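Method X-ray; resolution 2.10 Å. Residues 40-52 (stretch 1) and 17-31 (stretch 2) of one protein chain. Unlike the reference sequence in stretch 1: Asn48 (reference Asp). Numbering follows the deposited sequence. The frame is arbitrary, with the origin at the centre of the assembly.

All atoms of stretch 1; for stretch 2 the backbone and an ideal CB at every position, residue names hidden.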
# COMPACT_ATOMS: atom_id res chain seq x y z
N ARG A 40 -10.28 -0.91 18.30
CA ARG A 40 -10.29 0.48 17.85
C ARG A 40 -8.86 0.99 17.83
O ARG A 40 -8.20 1.06 18.87
CB ARG A 40 -11.17 1.34 18.77
CG ARG A 40 -10.89 1.15 20.27
CD ARG A 40 -11.49 -0.15 20.80
NE ARG A 40 -12.95 -0.13 20.79
CZ ARG A 40 -13.70 0.52 21.67
NH1 ARG A 40 -15.03 0.48 21.58
NH2 ARG A 40 -13.13 1.20 22.66
N LYS A 41 -8.36 1.34 16.64
CA LYS A 41 -7.00 1.84 16.51
C LYS A 41 -6.92 3.33 16.86
O LYS A 41 -7.79 4.11 16.50
CB LYS A 41 -6.48 1.58 15.08
CG LYS A 41 -7.10 2.43 13.97
CD LYS A 41 -6.33 3.73 13.74
CE LYS A 41 -6.85 4.49 12.51
NZ LYS A 41 -6.06 5.72 12.20
N PRO A 42 -5.87 3.72 17.61
CA PRO A 42 -5.67 5.11 18.02
C PRO A 42 -5.27 6.03 16.88
O PRO A 42 -4.81 5.58 15.83
CB PRO A 42 -4.58 4.99 19.07
CG PRO A 42 -3.75 3.86 18.55
CD PRO A 42 -4.81 2.85 18.16
N ASN A 43 -5.47 7.32 17.10
CA ASN A 43 -5.12 8.33 16.12
C ASN A 43 -3.63 8.21 15.85
O ASN A 43 -2.84 8.01 16.77
CB ASN A 43 -5.42 9.72 16.67
CG ASN A 43 -5.20 10.82 15.65
OD1 ASN A 43 -6.07 11.09 14.83
ND2 ASN A 43 -4.03 11.44 15.68
N PRO A 44 -3.22 8.33 14.58
CA PRO A 44 -1.80 8.24 14.21
C PRO A 44 -0.89 9.25 14.90
O PRO A 44 0.32 9.05 14.98
CB PRO A 44 -1.83 8.41 12.68
CG PRO A 44 -3.05 9.24 12.46
CD PRO A 44 -4.05 8.61 13.40
N ASN A 45 -1.46 10.34 15.39
CA ASN A 45 -0.67 11.35 16.08
C ASN A 45 -0.73 11.17 17.60
O ASN A 45 -0.12 11.93 18.34
CB ASN A 45 -1.17 12.76 15.72
CG ASN A 45 -1.11 13.03 14.23
OD1 ASN A 45 -0.06 12.94 13.60
ND2 ASN A 45 -2.26 13.37 13.65
N ASP A 46 -1.45 10.15 18.04
CA ASP A 46 -1.59 9.87 19.47
C ASP A 46 -0.59 8.82 19.96
O ASP A 46 -0.84 7.62 19.87
CB ASP A 46 -3.02 9.39 19.76
CG ASP A 46 -3.23 9.00 21.21
OD1 ASP A 46 -4.27 8.36 21.49
OD2 ASP A 46 -2.38 9.32 22.06
N PHE A 47 0.54 9.28 20.49
CA PHE A 47 1.57 8.38 20.99
C PHE A 47 1.12 7.54 22.18
O PHE A 47 1.31 6.32 22.18
CB PHE A 47 2.84 9.17 21.37
CG PHE A 47 3.89 8.34 22.06
CD1 PHE A 47 3.87 8.16 23.45
CD2 PHE A 47 4.89 7.69 21.32
CE1 PHE A 47 4.81 7.36 24.08
CE2 PHE A 47 5.84 6.88 21.94
CZ PHE A 47 5.80 6.71 23.33
N ASN A 48 0.53 8.18 23.18
CA ASN A 48 0.06 7.46 24.37
C ASN A 48 -0.88 6.32 23.98
O ASN A 48 -0.77 5.21 24.48
CB ASN A 48 -0.66 8.41 25.33
CG ASN A 48 0.22 9.56 25.80
OD1 ASN A 48 1.39 9.36 26.15
ND2 ASN A 48 -0.34 10.76 25.83
N GLY A 49 -1.81 6.60 23.07
CA GLY A 49 -2.74 5.57 22.65
C GLY A 49 -2.03 4.46 21.90
O GLY A 49 -2.36 3.29 22.04
N PHE A 50 -1.02 4.83 21.10
CA PHE A 50 -0.27 3.85 20.34
C PHE A 50 0.46 2.93 21.30
O PHE A 50 0.34 1.72 21.23
CB PHE A 50 0.74 4.53 19.43
CG PHE A 50 1.59 3.56 18.65
CD1 PHE A 50 1.10 2.93 17.51
CD2 PHE A 50 2.89 3.28 19.05
CE1 PHE A 50 1.89 2.03 16.78
CE2 PHE A 50 3.69 2.38 18.34
CZ PHE A 50 3.19 1.75 17.20
N ARG A 51 1.24 3.53 22.20
CA ARG A 51 2.02 2.77 23.17
C ARG A 51 1.17 1.80 23.97
O ARG A 51 1.49 0.62 24.09
CB ARG A 51 2.74 3.71 24.13
CG ARG A 51 3.74 2.99 25.02
CD ARG A 51 4.53 3.97 25.87
NE ARG A 51 3.97 4.11 27.21
CZ ARG A 51 3.98 3.15 28.12
NH1 ARG A 51 4.53 1.98 27.85
NH2 ARG A 51 3.45 3.37 29.32
N GLU A 52 0.07 2.31 24.53
CA GLU A 52 -0.82 1.51 25.34
C GLU A 52 -1.30 0.24 24.66
O GLU A 52 -1.52 -0.77 25.31
CB GLU A 52 -2.03 2.33 25.75
CG GLU A 52 -2.90 1.65 26.78
CD GLU A 52 -4.14 2.44 27.11
OE1 GLU A 52 -4.02 3.66 27.34
OE2 GLU A 52 -5.24 1.83 27.14
N UNK A 17 12.85 1.49 20.08
CA UNK A 17 12.04 0.86 19.04
C UNK A 17 10.59 1.35 19.09
O UNK A 17 9.98 1.65 18.06
CB UNK A 17 12.09 -0.66 19.19
N UNK A 18 10.04 1.44 20.29
CA UNK A 18 8.66 1.90 20.46
C UNK A 18 8.44 3.23 19.75
O UNK A 18 7.46 3.40 19.01
CB UNK A 18 8.32 2.03 21.95
N UNK A 19 9.35 4.18 19.98
CA UNK A 19 9.26 5.51 19.40
C UNK A 19 9.46 5.48 17.88
O UNK A 19 8.86 6.27 17.14
CB UNK A 19 10.29 6.43 20.05
N UNK A 20 10.31 4.57 17.41
CA UNK A 20 10.53 4.44 15.97
C UNK A 20 9.22 3.92 15.35
O UNK A 20 8.77 4.43 14.31
CB UNK A 20 11.70 3.51 15.67
N UNK A 21 8.60 2.94 15.99
CA UNK A 21 7.36 2.39 15.46
C UNK A 21 6.22 3.40 15.47
O UNK A 21 5.33 3.35 14.61
CB UNK A 21 6.96 1.15 16.26
N UNK A 22 6.24 4.33 16.42
CA UNK A 22 5.20 5.35 16.49
C UNK A 22 5.36 6.35 15.35
O UNK A 22 4.38 6.75 14.71
CB UNK A 22 5.24 6.07 17.84
N UNK A 23 6.60 6.75 15.09
CA UNK A 23 6.85 7.70 14.02
C UNK A 23 6.39 7.09 12.70
O UNK A 23 5.89 7.78 11.82
CB UNK A 23 8.33 8.08 13.96
N UNK A 24 6.54 5.78 12.57
CA UNK A 24 6.10 5.09 11.36
C UNK A 24 4.57 5.05 11.32
O UNK A 24 3.96 5.23 10.27
CB UNK A 24 6.68 3.68 11.30
N UNK A 25 3.96 4.81 12.48
CA UNK A 25 2.51 4.75 12.60
C UNK A 25 1.92 6.10 12.19
O UNK A 25 0.87 6.16 11.58
CB UNK A 25 2.09 4.38 14.02
N UNK A 26 2.61 7.17 12.55
CA UNK A 26 2.14 8.51 12.22
C UNK A 26 2.43 8.83 10.75
O UNK A 26 1.55 9.29 10.02
CB UNK A 26 2.80 9.55 13.13
N UNK A 27 3.65 8.57 10.30
CA UNK A 27 3.99 8.86 8.91
C UNK A 27 3.09 8.12 7.92
O UNK A 27 2.77 8.65 6.86
CB UNK A 27 5.45 8.50 8.65
N UNK A 28 2.70 6.89 8.27
CA UNK A 28 1.83 6.08 7.40
C UNK A 28 0.35 6.25 7.73
O UNK A 28 -0.51 5.52 7.22
CB UNK A 28 2.21 4.60 7.51
N UNK A 29 0.04 7.20 8.61
CA UNK A 29 -1.33 7.46 9.01
C UNK A 29 -2.05 6.23 9.56
O UNK A 29 -3.16 5.89 9.14
CB UNK A 29 -2.11 8.02 7.82
N UNK A 30 -1.41 5.57 10.52
CA UNK A 30 -2.00 4.40 11.15
C UNK A 30 -1.92 3.10 10.37
O UNK A 30 -2.48 2.08 10.80
CB UNK A 30 -3.47 4.69 11.45
N UNK A 31 -1.22 3.11 9.25
CA UNK A 31 -1.10 1.92 8.42
C UNK A 31 -0.18 0.86 9.01
O UNK A 31 -0.55 -0.31 9.12
CB UNK A 31 -0.59 2.31 7.03

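Stretch 2 runs as a helix from position 17 to position 27 and then turns out of it; stretch 1 crosses it as a loop followed by the first turns of a second helix, the two axes passing 10.4 Å apart at 119°.

Position 17 lies out of reach of stretch 1, which sets no preference there; it is Leu17. Position 18 points toward stretch 1, with its ideal CB 5.4 Å from Phe47 CE2. Phe47, Phe50 and the aliphatic part of Arg51 leave a gap that a medium-sized apolar residue, such as leucine, methionine or isoleucine, would fill. Leu18 does so: its CD2 lies 3.3 Å from Arg51 CG and 4.3 Å from Phe47 CZ, and its CD1 is 4.4 Å from Phe50 CE2.

Position 19 points sideways past the edge of the Phe47 ring, and many residues, polar ones included, would suit it. It is Glu19, whose CA is 4.5 Å from Phe47 CE2. Position 20 is out of reach and is Leu20.

At position 21 the ideal CB stands 3.9 Å from Phe50 CZ, so an apolar start to the side chain is favoured, although the bond points sideways. Selenomethionine Met21 keeps its CB against Phe50 CZ at 3.9 Å while its end leads away.

Position 22 is wedged between two rings, its ideal CB 3.8 Å from Phe50 CD2 and 3.9 Å from Phe47 CD2. A large apolar or aromatic side chain could reach across the start of the second helix. Phe22 does this: Phe47 CB sits over its ring face, 3.6 Å from the ring centroid, and the edge of Phe47 is directed at that ring, with planes at 88°. Its own CA lies over the face of Phe50.

Positions 23 and 24 offer stretch 1 no contact and are Arg23 and Ile24.

Position 25 points toward stretch 1, with its ideal CB 3.6 Å from Phe50 CE1. Beyond lie Pro44 and the carbonyl of Pro42, so a long side chain with an apolar body is suitable, and a donor at its tip could be used. Tyr25 combines both: its ring packs on Phe50, CG to Phe50 CD1 being 3.5 Å, and its OH donates a 2.8 Å hydrogen bond to Pro42 O. The side chain of Phe50 thus sits as a knob among Tyr25, Phe22, Leu18 and Met21.

At position 26 the ideal CB is only 3.1 Å from Pro44 O; a slim, flexible chain leading sideways is plausible. Arg26 has its CB 3.2 Å from Pro44 O.

Positions 27 and 28 make no contact. They are Ser27 and Thr28, and Thr28 OG1 donates to Ile24 O at 2.7 Å.

Position 29 has phi 56°, which suits asparagine or glycine. Asn29 OD1 accepts from a water that in turn accepts a weak bond from Lys41 NZ.

Position 30 also has positive phi, and an ideal CB would lie 2.9 Å from Lys41 NZ, a clash. Both features favour glycine, and Gly30 packs its N 3.6 Å from Pro44 CB. Position 31 points away and is Lys31.

Stretch 2, residues 17-31: LLELMFRIYRSTNGK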
# COMPACT_ATOMS: atom_id res chain seq x y z
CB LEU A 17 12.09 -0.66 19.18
CG LEU A 17 13.39 -1.37 18.77
CD1 LEU A 17 13.35 -2.84 19.17
CD2 LEU A 17 13.58 -1.24 17.25
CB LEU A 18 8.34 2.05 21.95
CG LEU A 18 6.88 2.31 22.32
CD1 LEU A 18 6.03 1.13 21.89
CD2 LEU A 18 6.77 2.50 23.83
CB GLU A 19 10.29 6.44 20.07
CG GLU A 19 10.27 7.90 19.62
CD GLU A 19 10.88 8.85 20.65
OE1 GLU A 19 11.76 8.40 21.42
OE2 GLU A 19 10.49 10.04 20.69
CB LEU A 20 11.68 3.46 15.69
CG LEU A 20 11.85 2.95 14.24
CD1 LEU A 20 11.91 4.12 13.28
CD2 LEU A 20 13.12 2.10 14.13
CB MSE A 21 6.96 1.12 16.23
CG MSE A 21 7.95 -0.03 16.06
SE MSE A 21 8.23 -0.48 14.17
CE MSE A 21 7.02 -1.97 14.07
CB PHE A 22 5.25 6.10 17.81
CG PHE A 22 4.36 7.31 17.86
CD1 PHE A 22 2.98 7.18 17.69
CD2 PHE A 22 4.89 8.58 18.03
CE1 PHE A 22 2.15 8.29 17.70
CE2 PHE A 22 4.07 9.70 18.05
CZ PHE A 22 2.69 9.56 17.88
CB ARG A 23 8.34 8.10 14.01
CG ARG A 23 8.72 8.98 15.21
CD ARG A 23 10.21 9.32 15.28
NE ARG A 23 10.69 9.94 14.05
CZ ARG A 23 11.50 9.35 13.18
NH1 ARG A 23 11.95 8.12 13.40
NH2 ARG A 23 11.84 9.98 12.06
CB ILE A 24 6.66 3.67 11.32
CG1 ILE A 24 8.18 3.75 11.13
CG2 ILE A 24 6.01 2.86 10.20
CD1 ILE A 24 8.91 2.47 11.44
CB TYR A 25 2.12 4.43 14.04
CG TYR A 25 0.64 4.18 14.27
CD1 TYR A 25 -0.15 5.11 14.96
CD2 TYR A 25 0.04 2.99 13.86
CE1 TYR A 25 -1.49 4.85 15.24
CE2 TYR A 25 -1.29 2.71 14.13
CZ TYR A 25 -2.06 3.65 14.83
OH TYR A 25 -3.36 3.34 15.16
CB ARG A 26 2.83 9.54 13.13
CG ARG A 26 2.35 10.98 12.99
CD ARG A 26 3.09 11.86 13.99
NE ARG A 26 4.54 11.86 13.74
CZ ARG A 26 5.46 12.30 14.61
NH1 ARG A 26 5.09 12.78 15.79
NH2 ARG A 26 6.74 12.26 14.29
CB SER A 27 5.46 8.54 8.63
OG SER A 27 5.67 7.14 8.64
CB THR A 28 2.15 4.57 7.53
OG1 THR A 28 1.87 4.13 8.87
CG2 THR A 28 3.62 4.31 7.20
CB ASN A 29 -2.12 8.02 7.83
CG ASN A 29 -3.33 8.82 8.27
OD1 ASN A 29 -4.32 8.27 8.78
ND2 ASN A 29 -3.26 10.14 8.10
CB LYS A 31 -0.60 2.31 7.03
CG LYS A 31 -0.97 1.35 5.94
CD LYS A 31 -1.70 2.08 4.83
CE LYS A 31 -0.79 3.06 4.13
NZ LYS A 31 -1.54 3.98 3.22
O HOH W 1 -6.91 8.69 10.67
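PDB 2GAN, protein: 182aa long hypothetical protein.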